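Conserved protein with 2 CBS domains (Pyrobaculum aerophilum, PDB 2RIF) binds AMP through its pair of CBS domains, probably as an adenine-nucleotide sensor, though its cellular role is not established. Local coordinates at residues Arg49-Val54 against Pro72-Ala77. Sequence-based numbering, arbitrary orientation.
With CS (cesium ion), chain E; AMP (adenosine monophosphate), chain H.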
# COMPACT_ATOMS: atom_id res chain seq x y z
N ARG A 49 -5.90 -15.63 -18.10
CA ARG A 49 -6.21 -16.25 -16.81
C ARG A 49 -5.20 -15.81 -15.74
O ARG A 49 -4.00 -16.07 -15.87
CB ARG A 49 -6.16 -17.78 -16.94
CG ARG A 49 -7.02 -18.52 -15.92
CD ARG A 49 -6.36 -19.80 -15.43
NE ARG A 49 -5.76 -20.59 -16.51
CZ ARG A 49 -4.95 -21.63 -16.33
NH1 ARG A 49 -4.62 -22.03 -15.10
NH2 ARG A 49 -4.46 -22.27 -17.38
N PRO A 50 -5.68 -15.13 -14.68
CA PRO A 50 -4.78 -14.77 -13.58
C PRO A 50 -4.54 -15.95 -12.65
O PRO A 50 -5.49 -16.54 -12.14
CB PRO A 50 -5.53 -13.65 -12.86
CG PRO A 50 -6.96 -13.92 -13.13
CD PRO A 50 -7.04 -14.59 -14.47
N VAL A 51 -3.27 -16.30 -12.44
CA VAL A 51 -2.90 -17.43 -11.58
C VAL A 51 -2.34 -16.99 -10.22
O VAL A 51 -2.30 -17.78 -9.28
CB VAL A 51 -1.87 -18.35 -12.27
CG1 VAL A 51 -2.48 -18.99 -13.51
CG2 VAL A 51 -0.59 -17.58 -12.62
N ALA A 52 -1.90 -15.73 -10.13
CA ALA A 52 -1.35 -15.20 -8.89
C ALA A 52 -1.24 -13.68 -8.92
O ALA A 52 -1.49 -13.06 -9.95
CB ALA A 52 0.01 -15.81 -8.62
N VAL A 53 -0.88 -13.11 -7.78
CA VAL A 53 -0.60 -11.68 -7.68
C VAL A 53 0.67 -11.46 -6.86
O VAL A 53 0.97 -12.23 -5.94
CB VAL A 53 -1.76 -10.90 -7.03
CG1 VAL A 53 -3.00 -10.97 -7.89
CG2 VAL A 53 -2.04 -11.41 -5.61
N VAL A 54 1.41 -10.42 -7.22
CA VAL A 54 2.61 -10.03 -6.49
C VAL A 54 2.52 -8.55 -6.17
O VAL A 54 2.38 -7.72 -7.08
CB VAL A 54 3.89 -10.29 -7.30
CG1 VAL A 54 5.12 -9.86 -6.51
CG2 VAL A 54 4.00 -11.76 -7.68
N PRO A 72 12.51 -16.87 -9.25
CA PRO A 72 11.14 -16.74 -9.73
C PRO A 72 10.24 -15.99 -8.74
O PRO A 72 10.48 -16.03 -7.54
CB PRO A 72 10.68 -18.20 -9.86
CG PRO A 72 11.50 -18.94 -8.88
CD PRO A 72 12.84 -18.25 -8.85
N ALA A 73 9.23 -15.31 -9.27
CA ALA A 73 8.31 -14.51 -8.46
C ALA A 73 7.16 -15.34 -7.89
O ALA A 73 6.56 -14.95 -6.89
CB ALA A 73 7.76 -13.36 -9.28
N MET A 74 6.86 -16.47 -8.52
CA MET A 74 5.69 -17.27 -8.14
C MET A 74 5.69 -17.70 -6.67
O MET A 74 4.65 -17.62 -6.02
CB MET A 74 5.54 -18.50 -9.06
CG MET A 74 4.16 -19.14 -9.04
SD MET A 74 2.85 -18.04 -9.63
CE MET A 74 1.43 -19.12 -9.48
N PRO A 75 6.84 -18.15 -6.13
CA PRO A 75 6.87 -18.54 -4.72
C PRO A 75 6.56 -17.42 -3.72
O PRO A 75 6.09 -17.70 -2.62
CB PRO A 75 8.30 -19.06 -4.52
CG PRO A 75 8.73 -19.48 -5.88
CD PRO A 75 8.11 -18.48 -6.80
N ILE A 76 6.82 -16.16 -4.10
CA ILE A 76 6.46 -15.02 -3.24
C ILE A 76 5.08 -14.43 -3.56
O ILE A 76 4.63 -13.51 -2.88
CB ILE A 76 7.54 -13.90 -3.25
CG1 ILE A 76 7.64 -13.20 -4.61
CG2 ILE A 76 8.90 -14.47 -2.84
CD1 ILE A 76 8.33 -11.84 -4.54
N ALA A 77 4.39 -14.99 -4.56
CA ALA A 77 3.08 -14.50 -4.99
C ALA A 77 1.94 -15.15 -4.21
O ALA A 77 2.16 -16.09 -3.44
CB ALA A 77 2.90 -14.73 -6.49
CS CS E . 3.28 -15.95 -0.25
P AMP H . -1.14 -4.85 -0.76
O1P AMP H . -1.23 -4.28 0.63
O2P AMP H . -2.46 -4.87 -1.50
O3P AMP H . -0.00 -4.32 -1.59
O5' AMP H . -0.76 -6.40 -0.53
C5' AMP H . -0.39 -6.92 0.76
C4' AMP H . -0.35 -8.44 0.73
O4' AMP H . -1.62 -8.94 0.31
C3' AMP H . 0.68 -8.97 -0.24
O3' AMP H . 1.33 -10.12 0.31
C2' AMP H . -0.11 -9.32 -1.48
O2' AMP H . 0.47 -10.39 -2.22
C1' AMP H . -1.48 -9.66 -0.92
N9 AMP H . -2.56 -9.28 -1.86
C8 AMP H . -2.88 -8.03 -2.25
N7 AMP H . -3.92 -8.03 -3.12
C5 AMP H . -4.29 -9.31 -3.29
C6 AMP H . -5.31 -10.02 -4.07
N6 AMP H . -6.17 -9.34 -4.86
N1 AMP H . -5.35 -11.37 -3.97
C2 AMP H . -4.49 -12.06 -3.19
N3 AMP H . -3.54 -11.47 -2.45
C4 AMP H . -3.39 -10.13 -2.46
O HOH W 1 3.11 -18.50 -2.51
O HOH W 2 2.74 -13.50 1.42
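Ala-77 N donates to Met-74 O at 3.0 Å, closing the short 3-10 segment 74-76 and presenting the Ala-77 methyl to strand 50-55. That methyl fills the angle between Val-54 and Ala-52: its CB lies 3.4 Å from Val-54 CG2 and 3.7 Å from Ala-52 CB, and sits close against the carbonyl of Val-53, 3.2 Å from CB to O. Val-54 CG2 stands opposite its own carbonyl carbon (chi1 179°, with CG1 anti to N), which aims it at Ala-77 and leaves CG1 for Ile-76 CD1. Met-74 sets out away from the strand, but a bend at chi2 (63°) swings its thioether back; CE reaches Ala-52 CB at 3.7 Å and also touches Val-51 CG2, the two side chains crossing at about a right angle. Ala-77 O turns to a cesium ion 3.4 Å away; a water on the same ion donates to Pro-75 O. On the strand's other face Val-53 CG2 lies over the adenine of AMP, 3.5 Å from N3, consistent with paired CBS domains. Just past the turn, Val-53 is backbone hydrogen-bonded to Asn-78, whose ND2 also bonds AMP. Thus the 72-77 loop packs on strand 50-55, outermost within this chain, which has a classic bulge at Val-51 and Ala-52 opposite Leu-41 of strand 38-42, while helix 24-34 covers Val-54 and Ala-73 through Val-27 and meets Ile-76 through Ile-24.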